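Local coordinates for protein alpha-14 giardin (Giardia lamblia, PDB 3CHJ) that belongs to the annexins, binds calcium and phospholipid, and may serve as a calcium-regulated structural element linking the lipid bilayer to the underlying axoneme, at residues 27-32 with 69-74; 91-96 with 102-107; 97-102 with 137-142. All blocks are in the same frame, centred on the assembly; numbering follows the deposited sequence.

Interaction 1. Residues 27-32 with 69-74; sequences SKRLDL and KDFESL
Arg29 O accepts the backbone N-H of Leu32 at 3.1 Å and also lies at the edge of the Phe71 ring. Phe71 CZ is 3.9 Å from Arg29 O, with the oxygen close to the ring plane. The next ring carbon, Phe71 CE2, comes to 4.2 Å from Arg29 CB, while Leu32 CD1 approaches Phe71 CZ obliquely at 4.3 Å. The far end of the ring thus rests against the Arg29 backbone and CB and the Leu32 methyl, although the Arg29 and Phe71 CA atoms stay 9.9 Å apart. The reach comes from Phe71, whose CG stands anti to the backbone N (chi1 -171°) and carries the ring out from helix 69-78 toward the turn. Within that helix, Lys69 O takes both Ser73 N and, at 2.9 Å, Ser73 OG, from opposite faces of its plane. Arg29 gives the ring only the root of its side chain: the chain bends at chi2, and its guanidinium is held elsewhere, by the carbonyls of Ala22 and His66. On the turn side, Asp31 N bonds to Lys28 O at 2.9 Å, closing a type I beta turn that leads into helix 31-38. Val302 and Ala306 of helix 301-310 also touch this cluster. An aromatic ring from one helix set against the turn before another, entirely buried, is how this part of the all-helical annexin fold is packed.

Interaction 2. Residues 91-96 with 102-107; sequences RGATKG and KCLVDV
Ala93 and Cys103 mark the closest backbone approach between the last turn of helix 82-94 and the first turns of helix 101-108, their CA atoms 6.3 Å apart. At this spacing the small methyl of Ala93 points at the second helix and lies against Cys103 and Leu104. Ala93 CB is 3.9 Å from Cys103 CB and 3.8 Å from Leu104 CD2. Cys103 turns SG anti to its own backbone N (chi1 -177°), which keeps the sulfur alongside the same methyl, 4.0 Å from Ala93 CB. Both branches of Leu104 serve the contact: while CD2 rests on Ala93, Leu104 CD1 reaches Thr94 CG2 at 3.9 Å, the two side chains crossing at about a right angle. Thr94 splits its duties, offering its methyl to Leu104 and its hydroxyl to the carbonyl of Ile90, one turn back in its own helix. Beyond, Lys95 folds back so that NZ bonds to Gly92 O at 2.9 Å, lying in the plane of that carbonyl, at one of its lone pairs. No hydrogen bond joins the two segments; the interface is apolar and buried. It is a helix-loop-helix of the annexin repeat, two helices pinned together beside the short connection between them.

Interaction 3. Residues 97-102 with 137-142; sequences AGTDEK and KDCGDK
Thr99 is the first residue of 97-102 to meet the other segment, once Ala97 and Gly98 have brought the loop round. Its CA lies 6.4 Å from that of Asp138, and the two side chains point at each other. Thr99 OG1 comes to 3.5 Å from Asp138 CB, with Thr99 CG2 beside it at 3.9 Å from the same carbon. Both branches therefore rest against the aspartate's CB, the side chains meeting at an oblique angle, and this is packing without a hydrogen bond. With chi1 at -54° the hydroxyl lies beside the backbone N and the methyl anti to that N, which brings both branches to Asp138 CB. That methyl also borders Cys139, Thr99 CG2 standing 4.4 Å from Cys139 SG. Asp100, the N-cap of helix 101-108, lends OD1 to the backbone N of Cys103. Glu101 makes the one polar link across, and it does so through water. Its chain bends at chi2 (89°), curling the carboxylate back beside the loop, where a water donates to Glu101 OE2 at 2.7 Å and to Asp138 O at 3.1 Å. The other oxygen, Glu101 OE1, lies 3.1 Å from Thr99 O, two acceptors side by side, which might raise the proton affinity of the acid. Within the second segment, Lys137 NZ makes a long salt bridge to Asp138 OD1 at 3.6 Å. Gly140, with positive phi, is the first residue beyond helix 131-139. The calcium seen in this structure is bound elsewhere, by Ala175, Thr178, Gly180, Glu185 and Glu224. Even so, the sequence Gly-Ala-Gly-Thr, with an acidic residue about forty positions after it, is consistent with the type II calcium-binding loop of annexins, Asp138 falling where the distant acid is expected.

How the interactions relate
From the N terminus, interaction 1 comes first: it closes a loop from 27-32 to 69-74 before either of the others opens, and its centre lies about 23 Å from that of interaction 2. Helix 82-94 follows helix 69-78 and opens interaction 2, which closes across a short loop onto helix 101-108. Interaction 3 starts within that loop and closes much later, at 137-142, so the two cross along the chain and share Lys102. They also touch in space: Ala93 O and Asp100 N lie 2.9 Å apart, a probable hydrogen bond, and Leu104 CD1 packs 3.5 Å from Cys139 SG. Together they tie together helices 82-94, 101-108 and 131-139 of one annexin repeat.

Interaction 1. Residues 27-32 with 69-74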
ATOM      1  N   SER A  27      28.837  -6.481   4.032  1.00 26.69           N
ATOM      2  CA  SER A  27      28.809  -6.626   2.576  1.00 25.63           C
ATOM      3  C   SER A  27      27.739  -7.610   2.094  1.00 24.37           C
ATOM      4  O   SER A  27      27.435  -7.663   0.893  1.00 24.45           O
ATOM      5  CB  SER A  27      30.183  -7.061   2.071  1.00 26.29           C
ATOM      6  OG  SER A  27      30.465  -8.385   2.479  1.00 28.31           O
ATOM      7  N   LYS A  28      27.167  -8.373   3.031  1.00 22.37           N
ATOM      8  CA  LYS A  28      26.138  -9.374   2.720  1.00 21.18           C
ATOM      9  C   LYS A  28      24.732  -8.982   3.190  1.00 19.75           C
ATOM     10  O   LYS A  28      23.807  -9.800   3.115  1.00 18.94           O
ATOM     11  CB  LYS A  28      26.503 -10.731   3.312  1.00 21.50           C
ATOM     12  CG  LYS A  28      27.793 -11.324   2.765  1.00 24.25           C
ATOM     13  CD  LYS A  28      28.049 -12.686   3.393  1.00 28.49           C
ATOM     14  CE  LYS A  28      29.276 -13.346   2.783  1.00 31.14           C
ATOM     15  NZ  LYS A  28      29.597 -14.615   3.484  1.00 34.03           N
ATOM     16  N   ARG A  29      24.575  -7.746   3.652  1.00 18.57           N
ATOM     17  CA  ARG A  29      23.292  -7.313   4.217  1.00 18.37           C
ATOM     18  C   ARG A  29      22.129  -7.516   3.249  1.00 17.43           C
ATOM     19  O   ARG A  29      21.009  -7.848   3.678  1.00 16.55           O
ATOM     20  CB  ARG A  29      23.332  -5.847   4.636  1.00 18.34           C
ATOM     21  CG  ARG A  29      24.090  -5.577   5.932  1.00 20.34           C
ATOM     22  CD  ARG A  29      23.318  -6.070   7.165  1.00 21.20           C
ATOM     23  NE  ARG A  29      23.882  -5.493   8.391  1.00 23.13           N
ATOM     24  CZ  ARG A  29      25.031  -5.877   8.947  1.00 23.14           C
ATOM     25  NH1 ARG A  29      25.740  -6.862   8.413  1.00 22.70           N
ATOM     26  NH2 ARG A  29      25.455  -5.277  10.056  1.00 24.36           N
ATOM     27  N   LEU A  30      22.371  -7.322   1.951  1.00 17.13           N
ATOM     28  CA  LEU A  30      21.270  -7.438   0.983  1.00 17.10           C
ATOM     29  C   LEU A  30      20.791  -8.873   0.767  1.00 16.80           C
ATOM     30  O   LEU A  30      19.753  -9.105   0.128  1.00 17.23           O
ATOM     31  CB  LEU A  30      21.594  -6.740  -0.339  1.00 16.93           C
ATOM     32  CG  LEU A  30      21.688  -5.216  -0.264  1.00 18.09           C
ATOM     33  CD1 LEU A  30      22.247  -4.672  -1.579  1.00 19.22           C
ATOM     34  CD2 LEU A  30      20.344  -4.515   0.095  1.00 18.24           C
ATOM     35  N   ASP A  31      21.513  -9.853   1.318  1.00 16.37           N
ATOM     36  CA  ASP A  31      21.000 -11.207   1.309  1.00 16.46           C
ATOM     37  C   ASP A  31      19.638 -11.289   1.993  1.00 15.34           C
ATOM     38  O   ASP A  31      18.817 -12.132   1.647  1.00 15.46           O
ATOM     39  CB  ASP A  31      21.977 -12.190   1.963  1.00 17.56           C
ATOM     40  CG  ASP A  31      23.212 -12.456   1.102  1.00 21.94           C
ATOM     41  OD1 ASP A  31      23.230 -12.086  -0.092  1.00 24.76           O
ATOM     42  OD2 ASP A  31      24.174 -13.046   1.636  1.00 24.75           O
ATOM     43  N   LEU A  32      19.414 -10.432   2.986  1.00 14.37           N
ATOM     44  CA  LEU A  32      18.114 -10.399   3.646  1.00 13.77           C
ATOM     45  C   LEU A  32      17.009 -10.062   2.660  1.00 13.82           C
ATOM     46  O   LEU A  32      15.894 -10.564   2.800  1.00 13.58           O
ATOM     47  CB  LEU A  32      18.091  -9.385   4.799  1.00 13.55           C
ATOM     48  CG  LEU A  32      19.121  -9.635   5.916  1.00 14.75           C
ATOM     49  CD1 LEU A  32      19.102  -8.490   6.902  1.00 15.15           C
ATOM     50  CD2 LEU A  32      18.842 -10.966   6.609  1.00 16.96           C
ATOM     51  N   LYS A  69      17.054   1.135  12.402  1.00 18.93           N
ATOM     52  CA  LYS A  69      15.619   0.957  12.615  1.00 20.19           C
ATOM     53  C   LYS A  69      14.849   0.850  11.312  1.00 18.64           C
ATOM     54  O   LYS A  69      13.969  -0.030  11.177  1.00 18.82           O
ATOM     55  CB  LYS A  69      15.042   2.094  13.468  1.00 20.39           C
ATOM     56  CG  LYS A  69      13.686   1.743  14.071  1.00 23.79           C
ATOM     57  CD  LYS A  69      13.237   2.768  15.117  1.00 24.01           C
ATOM     58  CE  LYS A  69      11.947   2.297  15.803  1.00 28.90           C
ATOM     59  NZ  LYS A  69      10.832   2.106  14.821  1.00 32.20           N
ATOM     60  N   ASP A  70      15.167   1.723  10.355  1.00 17.76           N
ATOM     61  CA  ASP A  70      14.460   1.699   9.055  1.00 16.65           C
ATOM     62  C   ASP A  70      14.545   0.336   8.348  1.00 16.52           C
ATOM     63  O   ASP A  70      13.529  -0.243   7.915  1.00 15.60           O
ATOM     64  CB  ASP A  70      14.853   2.878   8.117  1.00 16.84           C
ATOM     65  CG  ASP A  70      16.367   2.980   7.791  1.00 17.77           C
ATOM     66  OD1 ASP A  70      17.209   2.147   8.195  1.00 17.88           O
ATOM     67  OD2 ASP A  70      16.699   3.965   7.076  1.00 18.67           O
ATOM     68  N   PHE A  71      15.760  -0.179   8.248  1.00 15.68           N
ATOM     69  CA  PHE A  71      16.035  -1.446   7.573  1.00 15.14           C
ATOM     70  C   PHE A  71      15.496  -2.658   8.361  1.00 14.73           C
ATOM     71  O   PHE A  71      14.933  -3.598   7.760  1.00 14.29           O
ATOM     72  CB  PHE A  71      17.553  -1.518   7.301  1.00 16.35           C
ATOM     73  CG  PHE A  71      17.994  -2.661   6.418  1.00 16.67           C
ATOM     74  CD1 PHE A  71      17.230  -3.080   5.330  1.00 18.92           C
ATOM     75  CD2 PHE A  71      19.202  -3.291   6.660  1.00 19.73           C
ATOM     76  CE1 PHE A  71      17.656  -4.133   4.521  1.00 19.74           C
ATOM     77  CE2 PHE A  71      19.632  -4.345   5.864  1.00 21.05           C
ATOM     78  CZ  PHE A  71      18.852  -4.764   4.783  1.00 19.29           C
ATOM     79  N   GLU A  72      15.648  -2.658   9.692  1.00 15.15           N
ATOM     80  CA  GLU A  72      15.103  -3.747  10.521  1.00 15.05           C
ATOM     81  C   GLU A  72      13.580  -3.847  10.348  1.00 14.95           C
ATOM     82  O   GLU A  72      13.028  -4.940  10.178  1.00 14.97           O
ATOM     83  CB  GLU A  72      15.417  -3.555  12.016  1.00 16.13           C
ATOM     84  CG  GLU A  72      14.788  -4.658  12.825  1.00 17.86           C
ATOM     85  CD  GLU A  72      14.800  -4.476  14.321  1.00 22.63           C
ATOM     86  OE1 GLU A  72      15.355  -3.476  14.827  1.00 24.24           O
ATOM     87  OE2 GLU A  72      14.223  -5.359  14.999  1.00 23.95           O
ATOM     88  N   SER A  73      12.934  -2.691  10.391  1.00 14.54           N
ATOM     89  CA  SER A  73      11.477  -2.621  10.266  1.00 14.84           C
ATOM     90  C   SER A  73      11.041  -3.160   8.913  1.00 13.47           C
ATOM     91  O   SER A  73      10.093  -3.955   8.814  1.00 14.02           O
ATOM     92  CB  SER A  73      11.023  -1.195  10.449  1.00 15.50           C
ATOM     93  OG  SER A  73      11.236  -0.833  11.814  1.00 20.60           O
ATOM     94  N   LEU A  74      11.764  -2.765   7.878  1.00 12.24           N
ATOM     95  CA  LEU A  74      11.483  -3.248   6.537  1.00 11.86           C
ATOM     96  C   LEU A  74      11.591  -4.762   6.445  1.00 12.23           C
ATOM     97  O   LEU A  74      10.649  -5.424   5.991  1.00 12.15           O
ATOM     98  CB  LEU A  74      12.443  -2.583   5.533  1.00 12.01           C
ATOM     99  CG  LEU A  74      12.366  -3.071   4.083  1.00 11.41           C
ATOM    100  CD1 LEU A  74      10.969  -2.708   3.489  1.00 11.66           C
ATOM    101  CD2 LEU A  74      13.482  -2.419   3.305  1.00 13.20           C
TER

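Interaction 2. Residues 91-96 with 102-107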
ATOM      1  N   ARG A  91      -3.316  -1.925  13.258  1.00 13.29           N
ATOM      2  CA  ARG A  91      -3.134  -1.890  14.706  1.00 13.65           C
ATOM      3  C   ARG A  91      -2.112  -0.820  15.132  1.00 13.71           C
ATOM      4  O   ARG A  91      -2.380  -0.019  16.044  1.00 14.36           O
ATOM      5  CB  ARG A  91      -2.698  -3.263  15.192  1.00 13.10           C
ATOM      6  CG  ARG A  91      -2.374  -3.321  16.685  1.00 14.30           C
ATOM      7  CD  ARG A  91      -3.612  -3.268  17.582  1.00 19.28           C
ATOM      8  NE  ARG A  91      -3.211  -3.485  18.980  1.00 21.19           N
ATOM      9  CZ  ARG A  91      -4.035  -3.732  19.991  1.00 24.96           C
ATOM     10  NH1 ARG A  91      -5.342  -3.819  19.807  1.00 26.02           N
ATOM     11  NH2 ARG A  91      -3.536  -3.901  21.210  1.00 26.73           N
ATOM     12  N   GLY A  92      -0.957  -0.809  14.467  1.00 14.63           N
ATOM     13  CA  GLY A  92       0.095   0.174  14.742  1.00 15.39           C
ATOM     14  C   GLY A  92      -0.393   1.600  14.561  1.00 15.92           C
ATOM     15  O   GLY A  92       0.017   2.516  15.292  1.00 17.18           O
ATOM     16  N   ALA A  93      -1.292   1.798  13.599  1.00 16.31           N
ATOM     17  CA  ALA A  93      -1.769   3.135  13.267  1.00 17.15           C
ATOM     18  C   ALA A  93      -2.863   3.619  14.218  1.00 18.11           C
ATOM     19  O   ALA A  93      -3.222   4.794  14.191  1.00 19.33           O
ATOM     20  CB  ALA A  93      -2.277   3.174  11.820  1.00 16.77           C
ATOM     21  N   THR A  94      -3.409   2.721  15.035  1.00 19.20           N
ATOM     22  CA  THR A  94      -4.576   3.075  15.862  1.00 21.06           C
ATOM     23  C   THR A  94      -4.362   2.871  17.352  1.00 22.89           C
ATOM     24  O   THR A  94      -5.054   3.490  18.166  1.00 23.13           O
ATOM     25  CB  THR A  94      -5.837   2.295  15.451  1.00 20.42           C
ATOM     26  OG1 THR A  94      -5.566   0.891  15.510  1.00 20.30           O
ATOM     27  CG2 THR A  94      -6.297   2.690  14.034  1.00 19.99           C
ATOM     28  N   LYS A  95      -3.414   2.011  17.709  1.00 25.33           N
ATOM     29  CA  LYS A  95      -3.161   1.705  19.119  1.00 27.91           C
ATOM     30  C   LYS A  95      -2.663   2.961  19.845  1.00 28.60           C
ATOM     31  O   LYS A  95      -1.826   3.699  19.333  1.00 29.30           O
ATOM     32  CB  LYS A  95      -2.181   0.520  19.255  1.00 28.50           C
ATOM     33  CG  LYS A  95      -0.696   0.871  19.427  1.00 31.41           C
ATOM     34  CD  LYS A  95      -0.082   1.502  18.181  1.00 35.32           C
ATOM     35  CE  LYS A  95       1.153   2.318  18.512  1.00 37.14           C
ATOM     36  NZ  LYS A  95       2.052   2.448  17.327  1.00 39.06           N
ATOM     37  N   GLY A  96      -3.212   3.227  21.021  1.00 30.13           N
ATOM     38  CA  GLY A  96      -2.752   4.366  21.814  1.00 30.61           C
ATOM     39  C   GLY A  96      -3.312   5.721  21.412  1.00 30.94           C
ATOM     40  O   GLY A  96      -4.344   5.810  20.737  1.00 31.27           O
ATOM     41  N   LYS A 102      -2.531   8.560   7.633  1.00 13.25           N
ATOM     42  CA  LYS A 102      -1.892   8.260   6.345  1.00 14.70           C
ATOM     43  C   LYS A 102      -1.742   6.750   6.168  1.00 12.73           C
ATOM     44  O   LYS A 102      -1.944   6.240   5.061  1.00 12.09           O
ATOM     45  CB  LYS A 102      -0.502   8.913   6.230  1.00 15.16           C
ATOM     46  CG  LYS A 102      -0.482  10.434   6.129  1.00 18.99           C
ATOM     47  CD  LYS A 102       0.944  10.979   5.964  1.00 19.94           C
ATOM     48  CE  LYS A 102       1.888  10.604   7.098  1.00 25.89           C
ATOM     49  NZ  LYS A 102       3.347  10.886   6.767  1.00 25.22           N
ATOM     50  N   CYS A 103      -1.355   6.048   7.231  1.00 11.66           N
ATOM     51  CA  CYS A 103      -1.182   4.598   7.162  1.00 11.33           C
ATOM     52  C   CYS A 103      -2.494   3.898   6.856  1.00 11.42           C
ATOM     53  O   CYS A 103      -2.538   3.010   6.018  1.00 11.42           O
ATOM     54  CB  CYS A 103      -0.594   4.089   8.470  1.00 11.34           C
ATOM     55  SG  CYS A 103      -0.251   2.320   8.453  1.00 13.08           S
ATOM     56  N   LEU A 104      -3.570   4.327   7.515  1.00 11.10           N
ATOM     57  CA  LEU A 104      -4.885   3.714   7.323  1.00 10.44           C
ATOM     58  C   LEU A 104      -5.324   3.926   5.870  1.00 10.57           C
ATOM     59  O   LEU A 104      -5.879   3.031   5.260  1.00 11.33           O
ATOM     60  CB  LEU A 104      -5.885   4.325   8.317  1.00 10.68           C
ATOM     61  CG  LEU A 104      -5.577   3.971   9.779  1.00 10.72           C
ATOM     62  CD1 LEU A 104      -6.623   4.646  10.699  1.00 12.09           C
ATOM     63  CD2 LEU A 104      -5.530   2.475   9.985  1.00 13.65           C
ATOM     64  N   VAL A 105      -5.082   5.119   5.326  1.00  9.92           N
ATOM     65  CA  VAL A 105      -5.382   5.383   3.909  1.00 10.19           C
ATOM     66  C   VAL A 105      -4.554   4.490   2.980  1.00 10.16           C
ATOM     67  O   VAL A 105      -5.108   3.827   2.087  1.00  9.97           O
ATOM     68  CB  VAL A 105      -5.199   6.876   3.604  1.00  9.48           C
ATOM     69  CG1 VAL A 105      -5.265   7.182   2.072  1.00 11.04           C
ATOM     70  CG2 VAL A 105      -6.288   7.665   4.380  1.00 10.61           C
ATOM     71  N   ASP A 106      -3.250   4.421   3.233  1.00  9.13           N
ATOM     72  CA  ASP A 106      -2.358   3.636   2.377  1.00  9.43           C
ATOM     73  C   ASP A 106      -2.776   2.178   2.340  1.00 10.69           C
ATOM     74  O   ASP A 106      -2.682   1.527   1.288  1.00 11.35           O
ATOM     75  CB  ASP A 106      -0.925   3.679   2.907  1.00  9.11           C
ATOM     76  CG  ASP A 106      -0.229   5.009   2.652  1.00 11.45           C
ATOM     77  OD1 ASP A 106      -0.732   5.872   1.878  1.00 10.95           O
ATOM     78  OD2 ASP A 106       0.865   5.162   3.237  1.00 12.73           O
ATOM     79  N   VAL A 107      -3.197   1.653   3.489  1.00 10.56           N
ATOM     80  CA  VAL A 107      -3.526   0.230   3.587  1.00 11.44           C
ATOM     81  C   VAL A 107      -4.884  -0.042   2.971  1.00 12.04           C
ATOM     82  O   VAL A 107      -5.020  -0.864   2.053  1.00 13.17           O
ATOM     83  CB  VAL A 107      -3.501  -0.250   5.050  1.00 11.48           C
ATOM     84  CG1 VAL A 107      -4.063  -1.669   5.158  1.00 13.99           C
ATOM     85  CG2 VAL A 107      -2.071  -0.178   5.602  1.00 12.08           C
TER

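Interaction 3. Residues 97-102 with 137-142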
ATOM      1  N   ALA A  97      -2.610   6.780  21.823  1.00 30.88           N
ATOM      2  CA  ALA A  97      -3.153   8.143  21.836  1.00 30.59           C
ATOM      3  C   ALA A  97      -3.478   8.748  20.466  1.00 30.05           C
ATOM      4  O   ALA A  97      -4.609   9.204  20.234  1.00 30.99           O
ATOM      5  CB  ALA A  97      -2.223   9.071  22.630  1.00 30.71           C
ATOM      6  N   GLY A  98      -2.492   8.764  19.572  1.00 29.02           N
ATOM      7  CA  GLY A  98      -2.672   9.355  18.241  1.00 26.45           C
ATOM      8  C   GLY A  98      -3.331   8.415  17.246  1.00 24.68           C
ATOM      9  O   GLY A  98      -3.810   7.334  17.605  1.00 24.70           O
ATOM     10  N   THR A  99      -3.395   8.861  15.998  1.00 22.40           N
ATOM     11  CA  THR A  99      -3.793   8.000  14.882  1.00 20.03           C
ATOM     12  C   THR A  99      -2.847   8.311  13.733  1.00 18.81           C
ATOM     13  O   THR A  99      -2.551   9.486  13.470  1.00 19.12           O
ATOM     14  CB  THR A  99      -5.237   8.268  14.409  1.00 20.64           C
ATOM     15  OG1 THR A  99      -6.137   8.175  15.518  1.00 21.33           O
ATOM     16  CG2 THR A  99      -5.646   7.256  13.353  1.00 20.06           C
ATOM     17  N   ASP A 100      -2.359   7.273  13.060  1.00 16.62           N
ATOM     18  CA  ASP A 100      -1.592   7.464  11.839  1.00 14.99           C
ATOM     19  C   ASP A 100      -2.567   7.350  10.651  1.00 14.32           C
ATOM     20  O   ASP A 100      -2.696   6.269  10.049  1.00 13.22           O
ATOM     21  CB  ASP A 100      -0.464   6.429  11.754  1.00 13.59           C
ATOM     22  CG  ASP A 100       0.470   6.649  10.560  1.00 15.30           C
ATOM     23  OD1 ASP A 100       0.184   7.516   9.694  1.00 15.84           O
ATOM     24  OD2 ASP A 100       1.513   5.938  10.520  1.00 17.54           O
ATOM     25  N   GLU A 101      -3.254   8.452  10.335  1.00 14.24           N
ATOM     26  CA  GLU A 101      -4.305   8.472   9.314  1.00 14.38           C
ATOM     27  C   GLU A 101      -3.743   8.083   7.946  1.00 14.00           C
ATOM     28  O   GLU A 101      -4.400   7.337   7.189  1.00 13.17           O
ATOM     29  CB  GLU A 101      -4.992   9.856   9.226  1.00 14.92           C
ATOM     30  CG  GLU A 101      -5.658  10.308  10.520  1.00 18.29           C
ATOM     31  CD  GLU A 101      -4.721  11.072  11.442  1.00 22.56           C
ATOM     32  OE1 GLU A 101      -3.504  11.210  11.103  1.00 22.97           O
ATOM     33  OE2 GLU A 101      -5.207  11.526  12.513  1.00 23.82           O
ATOM     34  N   LYS A 102      -2.531   8.560   7.633  1.00 13.25           N
ATOM     35  CA  LYS A 102      -1.892   8.260   6.345  1.00 14.70           C
ATOM     36  C   LYS A 102      -1.742   6.750   6.168  1.00 12.73           C
ATOM     37  O   LYS A 102      -1.944   6.240   5.061  1.00 12.09           O
ATOM     38  CB  LYS A 102      -0.502   8.913   6.230  1.00 15.16           C
ATOM     39  CG  LYS A 102      -0.482  10.434   6.129  1.00 18.99           C
ATOM     40  CD  LYS A 102       0.944  10.979   5.964  1.00 19.94           C
ATOM     41  CE  LYS A 102       1.888  10.604   7.098  1.00 25.89           C
ATOM     42  NZ  LYS A 102       3.347  10.886   6.767  1.00 25.22           N
ATOM     43  N   LYS A 137     -13.762   4.907  14.924  1.00 15.83           N
ATOM     44  CA  LYS A 137     -13.564   5.570  16.221  1.00 17.44           C
ATOM     45  C   LYS A 137     -12.395   6.561  16.183  1.00 17.13           C
ATOM     46  O   LYS A 137     -12.481   7.677  16.718  1.00 17.69           O
ATOM     47  CB  LYS A 137     -13.354   4.517  17.309  1.00 18.11           C
ATOM     48  CG  LYS A 137     -13.027   5.067  18.694  1.00 22.15           C
ATOM     49  CD  LYS A 137     -13.026   3.932  19.717  1.00 28.11           C
ATOM     50  CE  LYS A 137     -11.727   3.150  19.690  1.00 31.50           C
ATOM     51  NZ  LYS A 137     -10.644   3.864  20.415  1.00 34.35           N
ATOM     52  N   ASP A 138     -11.330   6.169  15.497  1.00 16.88           N
ATOM     53  CA  ASP A 138     -10.119   6.972  15.452  1.00 16.63           C
ATOM     54  C   ASP A 138     -10.176   8.073  14.407  1.00 15.93           C
ATOM     55  O   ASP A 138      -9.622   9.149  14.623  1.00 17.26           O
ATOM     56  CB  ASP A 138      -8.895   6.072  15.255  1.00 17.35           C
ATOM     57  CG  ASP A 138      -8.677   5.136  16.436  1.00 20.89           C
ATOM     58  OD1 ASP A 138      -9.064   5.484  17.565  1.00 24.24           O
ATOM     59  OD2 ASP A 138      -8.124   4.050  16.226  1.00 28.58           O
ATOM     60  N   CYS A 139     -10.845   7.815  13.284  1.00 14.54           N
ATOM     61  CA  CYS A 139     -10.818   8.764  12.165  1.00 14.00           C
ATOM     62  C   CYS A 139     -12.053   9.660  12.079  1.00 14.37           C
ATOM     63  O   CYS A 139     -12.039  10.682  11.389  1.00 14.68           O
ATOM     64  CB  CYS A 139     -10.681   8.024  10.847  1.00 13.26           C
ATOM     65  SG  CYS A 139      -9.138   7.137  10.700  1.00 13.88           S
ATOM     66  N   GLY A 140     -13.137   9.245  12.725  1.00 13.56           N
ATOM     67  CA  GLY A 140     -14.420   9.896  12.553  1.00 14.29           C
ATOM     68  C   GLY A 140     -15.014   9.603  11.192  1.00 15.01           C
ATOM     69  O   GLY A 140     -14.555   8.687  10.489  1.00 14.84           O
ATOM     70  N   ASP A 141     -16.037  10.366  10.827  1.00 16.55           N
ATOM     71  CA  ASP A 141     -16.663  10.182   9.523  1.00 18.40           C
ATOM     72  C   ASP A 141     -17.024  11.533   8.908  1.00 19.23           C
ATOM     73  O   ASP A 141     -17.980  11.626   8.142  1.00 20.50           O
ATOM     74  CB  ASP A 141     -17.870   9.243   9.668  1.00 19.56           C
ATOM     75  CG  ASP A 141     -18.395   8.736   8.331  1.00 21.28           C
ATOM     76  OD1 ASP A 141     -17.686   7.982   7.620  1.00 21.93           O
ATOM     77  OD2 ASP A 141     -19.558   9.066   8.015  1.00 23.18           O
ATOM     78  N   LYS A 142     -16.244  12.562   9.239  1.00 18.63           N
ATOM     79  CA  LYS A 142     -16.471  13.935   8.755  1.00 19.32           C
ATOM     80  C   LYS A 142     -15.686  14.186   7.454  1.00 17.47           C
ATOM     81  O   LYS A 142     -16.246  14.651   6.449  1.00 18.50           O
ATOM     82  CB  LYS A 142     -16.075  14.954   9.830  1.00 19.58           C
ATOM     83  CG  LYS A 142     -16.072  16.413   9.379  1.00 22.13           C
ATOM     84  CD  LYS A 142     -15.742  17.320  10.564  1.00 23.74           C
ATOM     85  CE  LYS A 142     -15.613  18.779  10.138  1.00 31.10           C
ATOM     86  NZ  LYS A 142     -16.923  19.472  10.227  1.00 35.05           N
TER
HETATM   87  O   HOH W   1      -7.799  11.114  13.059  1.00 23.18           O